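Local atomic coordinates of Carboxylesterase/phospholipase family protein (Francisella tularensis subsp. tularensis, PDB entry 4F21), a protein that probably hydrolyses carboxylic ester bonds as a serine hydrolase of the carboxylesterase/phospholipase branch of the alpha/beta hydrolases. Residues A[27-32]-A[68-73]; A[36-41]-A[131-136]; A[159-164]-A[185-190]. All coordinates share one frame; numbering follows the deposited sequence.

Interaction 1 (A[27-32]-A[68-73]); sequences YELMEP and RFIFPH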
ATOM      1  N   TYR A  27      13.333  -7.364  -8.288  1.00 62.11           N
ATOM      2  CA  TYR A  27      12.806  -7.331  -6.927  1.00 65.72           C
ATOM      3  C   TYR A  27      13.676  -8.077  -5.919  1.00 69.49           C
ATOM      4  O   TYR A  27      14.256  -9.118  -6.226  1.00 82.68           O
ATOM      5  CB  TYR A  27      11.371  -7.865  -6.886  1.00 65.88           C
ATOM      6  CG  TYR A  27      11.159  -9.175  -7.604  1.00 68.83           C
ATOM      7  CD1 TYR A  27      10.853  -9.206  -8.958  1.00 72.78           C
ATOM      8  CD2 TYR A  27      11.245 -10.381  -6.922  1.00 88.52           C
ATOM      9  CE1 TYR A  27      10.651 -10.406  -9.618  1.00 94.78           C
ATOM     10  CE2 TYR A  27      11.046 -11.585  -7.570  1.00101.75           C
ATOM     11  CZ  TYR A  27      10.750 -11.591  -8.917  1.00 89.15           C
ATOM     12  OH  TYR A  27      10.547 -12.789  -9.562  1.00 56.46           O
ATOM     13  N   GLU A  28      13.763  -7.528  -4.711  1.00 44.36           N
ATOM     14  CA  GLU A  28      14.438  -8.199  -3.611  1.00 36.46           C
ATOM     15  C   GLU A  28      13.505  -9.231  -3.002  1.00 35.25           C
ATOM     16  O   GLU A  28      12.340  -8.948  -2.724  1.00 24.71           O
ATOM     17  CB  GLU A  28      14.869  -7.195  -2.541  1.00 35.50           C
ATOM     18  CG  GLU A  28      15.961  -6.234  -2.977  1.00 47.62           C
ATOM     19  CD  GLU A  28      17.351  -6.843  -2.903  1.00 57.09           C
ATOM     20  OE1 GLU A  28      17.506  -8.041  -3.223  1.00 39.20           O
ATOM     21  OE2 GLU A  28      18.292  -6.120  -2.518  1.00 69.97           O
ATOM     22  N   LEU A  29      14.014 -10.436  -2.794  1.00 43.15           N
ATOM     23  CA  LEU A  29      13.177 -11.504  -2.281  1.00 41.53           C
ATOM     24  C   LEU A  29      13.762 -12.099  -1.009  1.00 41.31           C
ATOM     25  O   LEU A  29      14.903 -12.564  -0.994  1.00 36.72           O
ATOM     26  CB  LEU A  29      12.977 -12.581  -3.351  1.00 27.68           C
ATOM     27  CG  LEU A  29      11.739 -13.464  -3.206  1.00 26.87           C
ATOM     28  CD1 LEU A  29      11.229 -13.882  -4.573  1.00 33.39           C
ATOM     29  CD2 LEU A  29      12.047 -14.686  -2.355  1.00 37.34           C
ATOM     30  N   MET A  30      12.978 -12.063   0.063  1.00 54.60           N
ATOM     31  CA  MET A  30      13.382 -12.694   1.313  1.00 70.17           C
ATOM     32  C   MET A  30      12.615 -13.990   1.529  1.00 79.49           C
ATOM     33  O   MET A  30      11.394 -13.978   1.712  1.00 92.52           O
ATOM     34  CB  MET A  30      13.170 -11.757   2.503  1.00 67.32           C
ATOM     35  CG  MET A  30      14.188 -10.637   2.613  1.00 69.81           C
ATOM     36  SD  MET A  30      14.035  -9.742   4.170  1.00 87.77           S
ATOM     37  CE  MET A  30      15.301  -8.490   3.974  1.00188.30           C
ATOM     38  N   GLU A  31      13.335 -15.105   1.497  1.00 52.65           N
ATOM     39  CA  GLU A  31      12.739 -16.406   1.753  1.00 50.05           C
ATOM     40  C   GLU A  31      12.788 -16.687   3.249  1.00 52.51           C
ATOM     41  O   GLU A  31      13.828 -16.511   3.882  1.00 34.95           O
ATOM     42  CB  GLU A  31      13.476 -17.495   0.975  1.00 64.91           C
ATOM     43  CG  GLU A  31      12.612 -18.691   0.620  1.00 67.50           C
ATOM     44  CD  GLU A  31      11.452 -18.317  -0.281  1.00 64.79           C
ATOM     45  OE1 GLU A  31      10.289 -18.570   0.102  1.00 55.24           O
ATOM     46  OE2 GLU A  31      11.704 -17.770  -1.375  1.00 71.37           O
ATOM     47  N   PRO A  32      11.655 -17.118   3.824  1.00 55.08           N
ATOM     48  CA  PRO A  32      11.557 -17.297   5.275  1.00 37.63           C
ATOM     49  C   PRO A  32      12.365 -18.495   5.761  1.00 56.11           C
ATOM     50  O   PRO A  32      12.721 -19.363   4.962  1.00 44.46           O
ATOM     51  CB  PRO A  32      10.061 -17.537   5.487  1.00 15.57           C
ATOM     52  CG  PRO A  32       9.603 -18.146   4.213  1.00 15.75           C
ATOM     53  CD  PRO A  32      10.402 -17.478   3.137  1.00 40.94           C
ATOM     54  N   ARG A  68       7.318 -14.898   3.376  1.00 20.97           N
ATOM     55  CA  ARG A  68       8.128 -14.460   2.245  1.00 13.34           C
ATOM     56  C   ARG A  68       7.942 -12.968   2.023  1.00 30.22           C
ATOM     57  O   ARG A  68       6.823 -12.468   2.059  1.00 27.84           O
ATOM     58  CB  ARG A  68       7.724 -15.204   0.974  1.00 31.54           C
ATOM     59  CG  ARG A  68       8.443 -14.713  -0.279  1.00 18.72           C
ATOM     60  CD  ARG A  68       7.880 -15.342  -1.545  1.00 14.88           C
ATOM     61  NE  ARG A  68       8.200 -16.762  -1.652  1.00 21.54           N
ATOM     62  CZ  ARG A  68       7.340 -17.744  -1.413  1.00 23.28           C
ATOM     63  NH1 ARG A  68       6.100 -17.460  -1.049  1.00 30.15           N
ATOM     64  NH2 ARG A  68       7.718 -19.010  -1.539  1.00 15.20           N
ATOM     65  N   PHE A  69       9.035 -12.252   1.786  1.00 59.26           N
ATOM     66  CA  PHE A  69       8.940 -10.818   1.527  1.00 47.27           C
ATOM     67  C   PHE A  69       9.293 -10.455   0.086  1.00 55.50           C
ATOM     68  O   PHE A  69      10.343 -10.857  -0.429  1.00 67.35           O
ATOM     69  CB  PHE A  69       9.803 -10.025   2.511  1.00 41.92           C
ATOM     70  CG  PHE A  69       9.141  -9.781   3.843  1.00 43.85           C
ATOM     71  CD1 PHE A  69       9.365 -10.631   4.911  1.00 40.83           C
ATOM     72  CD2 PHE A  69       8.298  -8.696   4.023  1.00 41.99           C
ATOM     73  CE1 PHE A  69       8.760 -10.402   6.134  1.00 44.92           C
ATOM     74  CE2 PHE A  69       7.692  -8.465   5.243  1.00 44.12           C
ATOM     75  CZ  PHE A  69       7.923  -9.319   6.300  1.00 34.11           C
ATOM     76  N   ILE A  70       8.405  -9.692  -0.550  1.00 43.49           N
ATOM     77  CA  ILE A  70       8.600  -9.247  -1.928  1.00 36.43           C
ATOM     78  C   ILE A  70       8.792  -7.733  -2.007  1.00 24.06           C
ATOM     79  O   ILE A  70       7.881  -6.974  -1.688  1.00 18.20           O
ATOM     80  CB  ILE A  70       7.398  -9.630  -2.807  1.00 39.28           C
ATOM     81  CG1 ILE A  70       7.187 -11.140  -2.784  1.00 37.70           C
ATOM     82  CG2 ILE A  70       7.599  -9.146  -4.237  1.00 48.38           C
ATOM     83  CD1 ILE A  70       8.381 -11.918  -3.279  1.00 51.93           C
ATOM     84  N   PHE A  71       9.980  -7.305  -2.433  1.00 25.34           N
ATOM     85  CA  PHE A  71      10.296  -5.886  -2.597  1.00 36.16           C
ATOM     86  C   PHE A  71      10.564  -5.533  -4.058  1.00 41.94           C
ATOM     87  O   PHE A  71      11.721  -5.490  -4.478  1.00 40.12           O
ATOM     88  CB  PHE A  71      11.536  -5.513  -1.781  1.00 20.94           C
ATOM     89  CG  PHE A  71      11.289  -5.395  -0.307  1.00 26.14           C
ATOM     90  CD1 PHE A  71      10.832  -4.209   0.238  1.00 15.28           C
ATOM     91  CD2 PHE A  71      11.534  -6.465   0.536  1.00 29.97           C
ATOM     92  CE1 PHE A  71      10.609  -4.093   1.594  1.00 45.12           C
ATOM     93  CE2 PHE A  71      11.314  -6.357   1.894  1.00 33.67           C
ATOM     94  CZ  PHE A  71      10.849  -5.170   2.425  1.00 49.96           C
ATOM     95  N   PRO A  72       9.503  -5.270  -4.836  1.00 31.88           N
ATOM     96  CA  PRO A  72       9.667  -4.893  -6.246  1.00 42.32           C
ATOM     97  C   PRO A  72      10.450  -3.592  -6.403  1.00 68.16           C
ATOM     98  O   PRO A  72      10.305  -2.691  -5.575  1.00 86.22           O
ATOM     99  CB  PRO A  72       8.227  -4.700  -6.728  1.00 23.13           C
ATOM    100  CG  PRO A  72       7.396  -5.483  -5.772  1.00 43.62           C
ATOM    101  CD  PRO A  72       8.085  -5.360  -4.453  1.00 33.09           C
ATOM    102  N   HIS A  73      11.272  -3.502  -7.445  1.00 63.29           N
ATOM    103  CA  HIS A  73      12.043  -2.289  -7.705  1.00 88.52           C
ATOM    104  C   HIS A  73      11.127  -1.161  -8.164  1.00 85.33           C
ATOM    105  O   HIS A  73      10.061  -1.406  -8.728  1.00 76.07           O
ATOM    106  CB  HIS A  73      13.146  -2.546  -8.736  1.00123.89           C
ATOM    107  CG  HIS A  73      14.316  -3.310  -8.195  1.00160.54           C
ATOM    108  ND1 HIS A  73      14.184  -4.300  -7.244  1.00174.88           N
ATOM    109  CD2 HIS A  73      15.638  -3.232  -8.474  1.00173.71           C
ATOM    110  CE1 HIS A  73      15.375  -4.796  -6.960  1.00179.79           C
ATOM    111  NE2 HIS A  73      16.275  -4.166  -7.693  1.00180.03           N
TER
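Tyr-27 meets Pro-72 as an antiparallel non-hydrogen-bonded pair, its CB lying 3.5 Å from Pro-72 CA. Its CG sits between the backbone N and the carbonyl carbon (chi1 48°), and the ring leads away from strand 68-72, with Leu-29 CD1 in plane at its edge. His-73 ND1 comes close to Tyr-27 N and CA, but the angle at N is too poor for a hydrogen bond and the ring is poorly ordered. Glu-28 and Phe-71 form a hydrogen-bonded pair that exchanges two N-H...O bonds, the one from Phe-71 N to Glu-28 O (2.9 Å) being the straighter. Leu-29 lies alongside Ile-70 on the face shared with Tyr-27 and Pro-72, its CD1 3.7 Å from Ile-70 CD1. Met-30 likewise exchanges two backbone bonds with Phe-69; on the face that also carries Glu-28 and Phe-71, Met-30 CB lies 3.8 Å from Phe-69 CB. Past the strand, Glu-31 bends at chi2 and brings OE1 to 3.1 Å from Arg-68 NH2, a salt bridge whose carboxylate and guanidinium planes stand 67° apart. Four backbone bonds therefore fasten the outermost strand, 27-30, antiparallel to its neighbour (axes at 170°), and a charge pair at the chain's exit from that strand probably adds electrostatic attraction to this hold.

Interaction 2 (A[36-41]-A[131-136]); sequences ARFCVI and SENIIL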
ATOM      1  N   ALA A  36       7.521 -21.253   3.370  1.00 39.32           N
ATOM      2  CA  ALA A  36       6.738 -20.062   3.064  1.00 16.51           C
ATOM      3  C   ALA A  36       5.257 -20.394   3.064  1.00 33.25           C
ATOM      4  O   ALA A  36       4.793 -21.208   2.269  1.00 27.67           O
ATOM      5  CB  ALA A  36       7.148 -19.475   1.725  1.00 16.64           C
ATOM      6  N   ARG A  37       4.520 -19.763   3.969  1.00 42.73           N
ATOM      7  CA  ARG A  37       3.082 -19.957   4.057  1.00 22.97           C
ATOM      8  C   ARG A  37       2.396 -18.616   3.833  1.00 21.27           C
ATOM      9  O   ARG A  37       1.245 -18.557   3.401  1.00 22.68           O
ATOM     10  CB  ARG A  37       2.708 -20.551   5.421  1.00 23.44           C
ATOM     11  CG  ARG A  37       1.281 -21.083   5.518  1.00 40.37           C
ATOM     12  CD  ARG A  37       1.137 -22.115   6.635  1.00 43.69           C
ATOM     13  NE  ARG A  37       1.452 -21.575   7.957  1.00 55.82           N
ATOM     14  CZ  ARG A  37       0.549 -21.090   8.804  1.00 63.65           C
ATOM     15  NH1 ARG A  37      -0.732 -21.065   8.469  1.00 65.26           N
ATOM     16  NH2 ARG A  37       0.926 -20.620   9.987  1.00 80.36           N
ATOM     17  N   PHE A  38       3.126 -17.539   4.114  1.00 31.07           N
ATOM     18  CA  PHE A  38       2.594 -16.185   3.994  1.00 38.80           C
ATOM     19  C   PHE A  38       3.494 -15.323   3.116  1.00 40.18           C
ATOM     20  O   PHE A  38       4.615 -15.715   2.800  1.00 29.52           O
ATOM     21  CB  PHE A  38       2.443 -15.554   5.377  1.00 28.07           C
ATOM     22  CG  PHE A  38       1.636 -16.385   6.338  1.00 37.51           C
ATOM     23  CD1 PHE A  38       0.278 -16.567   6.144  1.00 21.26           C
ATOM     24  CD2 PHE A  38       2.233 -16.975   7.438  1.00 52.39           C
ATOM     25  CE1 PHE A  38      -0.465 -17.325   7.023  1.00 32.91           C
ATOM     26  CE2 PHE A  38       1.491 -17.735   8.323  1.00 49.33           C
ATOM     27  CZ  PHE A  38       0.142 -17.909   8.113  1.00 16.05           C
ATOM     28  N   CYS A  39       3.001 -14.154   2.718  1.00 32.41           N
ATOM     29  CA  CYS A  39       3.770 -13.268   1.844  1.00 32.46           C
ATOM     30  C   CYS A  39       3.367 -11.800   1.973  1.00 17.67           C
ATOM     31  O   CYS A  39       2.186 -11.471   2.065  1.00 15.23           O
ATOM     32  CB  CYS A  39       3.660 -13.721   0.384  1.00 40.73           C
ATOM     33  SG  CYS A  39       4.658 -12.765  -0.785  1.00 30.21           S
ATOM     34  N   VAL A  40       4.359 -10.919   1.986  1.00 23.87           N
ATOM     35  CA  VAL A  40       4.094  -9.487   2.050  1.00 44.29           C
ATOM     36  C   VAL A  40       4.744  -8.767   0.877  1.00 54.34           C
ATOM     37  O   VAL A  40       5.971  -8.722   0.758  1.00 72.66           O
ATOM     38  CB  VAL A  40       4.585  -8.855   3.370  1.00 32.69           C
ATOM     39  CG1 VAL A  40       4.013  -7.448   3.525  1.00 14.84           C
ATOM     40  CG2 VAL A  40       4.187  -9.715   4.551  1.00 20.23           C
ATOM     41  N   ILE A  41       3.908  -8.217   0.004  1.00 25.24           N
ATOM     42  CA  ILE A  41       4.389  -7.423  -1.110  1.00 14.37           C
ATOM     43  C   ILE A  41       4.488  -5.965  -0.677  1.00 30.28           C
ATOM     44  O   ILE A  41       3.473  -5.293  -0.490  1.00 18.26           O
ATOM     45  CB  ILE A  41       3.472  -7.570  -2.335  1.00 24.74           C
ATOM     46  CG1 ILE A  41       3.325  -9.049  -2.694  1.00 21.17           C
ATOM     47  CG2 ILE A  41       4.020  -6.784  -3.515  1.00 15.60           C
ATOM     48  CD1 ILE A  41       2.514  -9.305  -3.941  1.00 24.72           C
ATOM     49  N   SER A 131      -3.843 -16.533  -2.033  1.00 42.48           N
ATOM     50  CA  SER A 131      -3.981 -15.099  -2.265  1.00 34.16           C
ATOM     51  C   SER A 131      -4.422 -14.350  -1.011  1.00 22.49           C
ATOM     52  O   SER A 131      -4.034 -13.204  -0.798  1.00 58.16           O
ATOM     53  CB  SER A 131      -4.950 -14.830  -3.416  1.00 49.87           C
ATOM     54  OG  SER A 131      -6.224 -15.388  -3.151  1.00 73.27           O
ATOM     55  N   GLU A 132      -5.219 -15.011  -0.178  1.00 29.05           N
ATOM     56  CA  GLU A 132      -5.673 -14.421   1.076  1.00 28.16           C
ATOM     57  C   GLU A 132      -4.547 -14.400   2.099  1.00 22.44           C
ATOM     58  O   GLU A 132      -4.720 -13.900   3.212  1.00 13.43           O
ATOM     59  CB  GLU A 132      -6.867 -15.193   1.641  1.00 40.81           C
ATOM     60  CG  GLU A 132      -7.636 -16.004   0.611  1.00 56.79           C
ATOM     61  CD  GLU A 132      -7.096 -17.411   0.452  1.00 57.84           C
ATOM     62  OE1 GLU A 132      -7.082 -18.156   1.455  1.00 47.26           O
ATOM     63  OE2 GLU A 132      -6.684 -17.770  -0.675  1.00 37.50           O
ATOM     64  N   ASN A 133      -3.400 -14.958   1.721  1.00 14.67           N
ATOM     65  CA  ASN A 133      -2.231 -14.994   2.592  1.00 36.59           C
ATOM     66  C   ASN A 133      -1.127 -14.088   2.067  1.00 34.17           C
ATOM     67  O   ASN A 133       0.027 -14.188   2.486  1.00 24.99           O
ATOM     68  CB  ASN A 133      -1.714 -16.425   2.750  1.00 45.11           C
ATOM     69  CG  ASN A 133      -2.762 -17.365   3.310  1.00 41.09           C
ATOM     70  OD1 ASN A 133      -3.921 -17.343   2.895  1.00 56.02           O
ATOM     71  ND2 ASN A 133      -2.361 -18.193   4.268  1.00 22.36           N
ATOM     72  N   ILE A 134      -1.492 -13.214   1.135  1.00 40.23           N
ATOM     73  CA  ILE A 134      -0.582 -12.195   0.631  1.00 40.26           C
ATOM     74  C   ILE A 134      -1.096 -10.816   1.026  1.00 42.58           C
ATOM     75  O   ILE A 134      -2.276 -10.518   0.851  1.00 41.01           O
ATOM     76  CB  ILE A 134      -0.455 -12.252  -0.897  1.00 52.85           C
ATOM     77  CG1 ILE A 134      -0.155 -13.678  -1.358  1.00 37.61           C
ATOM     78  CG2 ILE A 134       0.622 -11.290  -1.375  1.00 59.39           C
ATOM     79  CD1 ILE A 134      -0.101 -13.829  -2.861  1.00 32.19           C
ATOM     80  N   ILE A 135      -0.210  -9.982   1.565  1.00 11.56           N
ATOM     81  CA  ILE A 135      -0.581  -8.629   1.975  1.00 24.99           C
ATOM     82  C   ILE A 135       0.085  -7.566   1.102  1.00 26.23           C
ATOM     83  O   ILE A 135       1.299  -7.582   0.905  1.00 42.90           O
ATOM     84  CB  ILE A 135      -0.212  -8.360   3.447  1.00 17.04           C
ATOM     85  CG1 ILE A 135      -1.029  -9.249   4.382  1.00 17.90           C
ATOM     86  CG2 ILE A 135      -0.440  -6.901   3.805  1.00 15.35           C
ATOM     87  CD1 ILE A 135      -0.778  -8.955   5.845  1.00 28.47           C
ATOM     88  N   LEU A 136      -0.720  -6.641   0.585  1.00 27.09           N
ATOM     89  CA  LEU A 136      -0.202  -5.518  -0.191  1.00 42.24           C
ATOM     90  C   LEU A 136      -0.008  -4.280   0.685  1.00 59.80           C
ATOM     91  O   LEU A 136      -0.972  -3.634   1.098  1.00 52.32           O
ATOM     92  CB  LEU A 136      -1.132  -5.196  -1.365  1.00 23.80           C
ATOM     93  CG  LEU A 136      -1.397  -6.348  -2.337  1.00 34.68           C
ATOM     94  CD1 LEU A 136      -2.409  -5.947  -3.400  1.00 51.33           C
ATOM     95  CD2 LEU A 136      -0.099  -6.810  -2.976  1.00 22.05           C
TER
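Phe-38 and Asn-133 meet where the two segments enter the sheet: Asn-133 ND2 lies 3.5 Å from Phe-38 CE1, and the ring and amide planes are only 12° apart. The Asn-133 CB bond points toward segment 36-41, and with CG opposite the carbonyl carbon (chi1 -58°) the amide is carried past Arg-37 O to the CD1-CE1 side of the ring. The Phe-38 ring also lies against the guanidinium of Arg-37, with CZ over one face of that group near its rim. The Arg-37 charge itself is paired with Glu-66, while Phe-244 stacks on the Phe-38 ring.

Beyond this entrance the backbones run nearly parallel. Cys-39 N donates to Asn-133 O, Ile-135 N to Cys-39 O (2.9 Å), and Ile-41 N to Ile-135 O (2.8 Å), so Cys-39 and Ile-135 each use their own N and O in this ladder. On the face of Cys-39, Ile-41, Ile-134 and Leu-136 the contact is aliphatic. Ile-41 projects its CG1 arm beside the backbone N (chi1 -55°) and keeps it extended; CD1 thereby reaches both Leu-136 CD2, at 3.7 Å, and Ile-134 CG2, at 3.8 Å. Leu-136 runs alongside Ile-41, with CD2 as its touching branch. Val-40 and Ile-135 occupy the other face, approaching more loosely at 4.3 Å between Val-40 CG1 and Ile-135 CB. Helices 111-126 and 144-150 cover the Leu-136 face. This parallel pair lies inside a sheet of strand order 1-3-2-4-5-6-7 whose first strand alone is antiparallel, which, with the family membership, identifies the alpha/beta hydrolase fold.

Interaction 3 (A[159-164]-A[185-190]); sequences GIMALS and PILVCH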
ATOM      1  N   GLY A 159      -4.599  -8.390   2.847  1.00 21.16           N
ATOM      2  CA  GLY A 159      -4.605  -7.127   3.557  1.00 14.61           C
ATOM      3  C   GLY A 159      -3.984  -5.985   2.782  1.00 27.26           C
ATOM      4  O   GLY A 159      -3.318  -6.193   1.770  1.00 22.26           O
ATOM      5  N   ILE A 160      -4.218  -4.769   3.260  1.00 36.08           N
ATOM      6  CA  ILE A 160      -3.620  -3.576   2.680  1.00 29.94           C
ATOM      7  C   ILE A 160      -2.991  -2.752   3.794  1.00 32.24           C
ATOM      8  O   ILE A 160      -3.609  -2.538   4.836  1.00 43.51           O
ATOM      9  CB  ILE A 160      -4.665  -2.699   1.962  1.00 21.97           C
ATOM     10  CG1 ILE A 160      -5.451  -3.514   0.933  1.00 25.60           C
ATOM     11  CG2 ILE A 160      -3.993  -1.506   1.304  1.00 16.20           C
ATOM     12  CD1 ILE A 160      -6.666  -2.785   0.393  1.00 26.76           C
ATOM     13  N   MET A 161      -1.763  -2.295   3.584  1.00 50.50           N
ATOM     14  CA  MET A 161      -1.141  -1.395   4.552  1.00 71.46           C
ATOM     15  C   MET A 161      -0.755  -0.053   3.932  1.00 40.58           C
ATOM     16  O   MET A 161       0.384   0.156   3.509  1.00 40.57           O
ATOM     17  CB  MET A 161       0.054  -2.056   5.245  1.00 85.48           C
ATOM     18  CG  MET A 161      -0.342  -3.171   6.203  1.00 79.32           C
ATOM     19  SD  MET A 161       0.972  -3.650   7.345  1.00 45.42           S
ATOM     20  CE  MET A 161       2.116  -4.477   6.248  1.00 12.79           C
ATOM     21  N   ALA A 162      -1.726   0.851   3.883  1.00 12.88           N
ATOM     22  CA  ALA A 162      -1.513   2.177   3.327  1.00 43.98           C
ATOM     23  C   ALA A 162      -0.737   3.043   4.311  1.00 71.52           C
ATOM     24  O   ALA A 162      -1.147   3.216   5.458  1.00 84.92           O
ATOM     25  CB  ALA A 162      -2.844   2.826   2.976  1.00 24.67           C
ATOM     26  N   LEU A 163       0.389   3.579   3.852  1.00 62.78           N
ATOM     27  CA  LEU A 163       1.273   4.373   4.694  1.00 31.46           C
ATOM     28  C   LEU A 163       1.606   5.685   4.003  1.00 55.03           C
ATOM     29  O   LEU A 163       2.306   5.697   2.991  1.00 63.19           O
ATOM     30  CB  LEU A 163       2.569   3.606   4.972  1.00 22.17           C
ATOM     31  CG  LEU A 163       2.451   2.186   5.527  1.00 28.52           C
ATOM     32  CD1 LEU A 163       3.620   1.337   5.058  1.00 41.92           C
ATOM     33  CD2 LEU A 163       2.396   2.211   7.039  1.00 41.22           C
ATOM     34  N   SER A 164       1.090   6.782   4.553  1.00 50.88           N
ATOM     35  CA  SER A 164       1.373   8.126   4.055  1.00 21.46           C
ATOM     36  C   SER A 164       0.946   8.305   2.604  1.00 25.62           C
ATOM     37  O   SER A 164       1.661   8.920   1.817  1.00 20.69           O
ATOM     38  CB  SER A 164       2.860   8.442   4.202  1.00  8.94           C
ATOM     39  OG  SER A 164       3.322   8.045   5.478  1.00 20.41           O
ATOM     40  N   PRO A 185      -8.728  -7.011   6.025  1.00 28.46           N
ATOM     41  CA  PRO A 185      -7.937  -6.200   6.956  1.00 36.72           C
ATOM     42  C   PRO A 185      -7.133  -5.094   6.275  1.00 42.46           C
ATOM     43  O   PRO A 185      -6.146  -5.368   5.598  1.00 39.89           O
ATOM     44  CB  PRO A 185      -6.990  -7.225   7.577  1.00 36.08           C
ATOM     45  CG  PRO A 185      -7.753  -8.494   7.534  1.00 24.63           C
ATOM     46  CD  PRO A 185      -8.508  -8.452   6.237  1.00 29.88           C
ATOM     47  N   ILE A 186      -7.560  -3.850   6.461  1.00 41.18           N
ATOM     48  CA  ILE A 186      -6.846  -2.707   5.911  1.00 27.36           C
ATOM     49  C   ILE A 186      -6.280  -1.856   7.037  1.00 43.38           C
ATOM     50  O   ILE A 186      -6.984  -1.513   7.986  1.00 35.05           O
ATOM     51  CB  ILE A 186      -7.760  -1.839   5.024  1.00 25.56           C
ATOM     52  CG1 ILE A 186      -8.279  -2.655   3.840  1.00 17.97           C
ATOM     53  CG2 ILE A 186      -7.016  -0.602   4.535  1.00 25.38           C
ATOM     54  CD1 ILE A 186      -9.205  -1.891   2.924  1.00 21.01           C
ATOM     55  N   LEU A 187      -4.997  -1.530   6.934  1.00 45.76           N
ATOM     56  CA  LEU A 187      -4.357  -0.649   7.899  1.00 28.02           C
ATOM     57  C   LEU A 187      -3.908   0.628   7.218  1.00 30.97           C
ATOM     58  O   LEU A 187      -3.077   0.600   6.312  1.00 41.00           O
ATOM     59  CB  LEU A 187      -3.155  -1.330   8.550  1.00 31.08           C
ATOM     60  CG  LEU A 187      -2.316  -0.439   9.473  1.00 48.54           C
ATOM     61  CD1 LEU A 187      -3.125   0.016  10.680  1.00 39.86           C
ATOM     62  CD2 LEU A 187      -1.045  -1.149   9.912  1.00 51.98           C
ATOM     63  N   VAL A 188      -4.466   1.748   7.657  1.00 51.22           N
ATOM     64  CA  VAL A 188      -4.047   3.050   7.170  1.00 43.78           C
ATOM     65  C   VAL A 188      -3.206   3.728   8.239  1.00 25.55           C
ATOM     66  O   VAL A 188      -3.605   3.793   9.400  1.00 38.48           O
ATOM     67  CB  VAL A 188      -5.257   3.944   6.843  1.00 42.98           C
ATOM     68  CG1 VAL A 188      -4.801   5.228   6.169  1.00 30.57           C
ATOM     69  CG2 VAL A 188      -6.239   3.200   5.960  1.00 46.52           C
ATOM     70  N   CYS A 189      -2.033   4.215   7.848  1.00 20.53           N
ATOM     71  CA  CYS A 189      -1.180   4.987   8.746  1.00 43.67           C
ATOM     72  C   CYS A 189      -0.819   6.306   8.075  1.00 36.66           C
ATOM     73  O   CYS A 189      -0.689   6.363   6.854  1.00 47.86           O
ATOM     74  CB  CYS A 189       0.091   4.209   9.095  1.00 50.95           C
ATOM     75  SG  CYS A 189      -0.171   2.644   9.971  1.00 29.07           S
ATOM     76  N   HIS A 190      -0.665   7.367   8.863  1.00 35.91           N
ATOM     77  CA  HIS A 190      -0.347   8.676   8.295  1.00 35.96           C
ATOM     78  C   HIS A 190       0.245   9.663   9.303  1.00 42.70           C
ATOM     79  O   HIS A 190      -0.128   9.674  10.475  1.00 58.74           O
ATOM     80  CB  HIS A 190      -1.584   9.290   7.629  1.00 27.84           C
ATOM     81  CG  HIS A 190      -1.265  10.140   6.438  1.00 13.19           C
ATOM     82  ND1 HIS A 190      -1.627   9.791   5.155  1.00 32.68           N
ATOM     83  CD2 HIS A 190      -0.599  11.314   6.335  1.00 11.42           C
ATOM     84  CE1 HIS A 190      -1.208  10.719   4.313  1.00 14.38           C
ATOM     85  NE2 HIS A 190      -0.581  11.654   5.004  1.00 32.69           N
TER
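With CG1 turned opposite the carbonyl carbon in both residues and the chains extended beyond it, Ile-160 and Ile-186 lie side by side, their CD1 atoms 3.7 Å apart. On the other face Leu-163 directs CD2 to 3.7 Å from Cys-189 CB, and Met-161 extends through chi2, which puts SD near Leu-187 CD2. Near the C-terminal ends of the two strands, the chi1 of His-190 (-147°) turns the imidazole over the backbone of Ser-164: Ser-164 CA lies 3.8 Å from the centroid of the His-190 ring, 22° off the normal, a CH-pi contact. His-190 NE2 is hydrogen-bonded to Leu-197 O.

Between these side chains the parallel backbones are joined by five hydrogen bonds. Leu-187 N to Ile-160 O is almost linear at 177°, and Ser-164 N to Cys-189 O nearly matches it, whereas Ala-162 N to Leu-187 O is weak. Helix 230-243 covers the Met-161 and Leu-163 face, and helix 144-150 the Ile-160 and Ala-162 face. The two strands belong to one beta-alpha-beta unit, and the chemistry implies a buried ladder whose peptide groups hydrogen-bond to each other between aliphatic layers, with the histidine's NE2 satisfied by a backbone carbonyl.

All three contacts belong to one mixed sheet, ordered 27-30, 67-72, 38-44, 134-139, 159-163, 186-191, 216-221. Interactions 1 and 2, their centres about 11 Å apart, are joined by probable hydrogen bonds of 2.9 Å from Arg-68 N to Phe-38 O and from Val-40 N to Arg-68 O. Interaction 2 passes to interaction 3, centres about 15 Å apart, in the same way, with Leu-136 N 2.9 Å from Gly-159 O. Interactions 1 and 3 do not touch; their centres are about 19 Å apart. Interaction 3 adjoins the probable catalytic centre: the His-190 side chain touches the probable Ser-His-Asp triad of Ser-140, His-226 and Asp-194, and Leu-163 shares backbone bonding with Ser-140, to which strand 134-139 of interaction 2 leads.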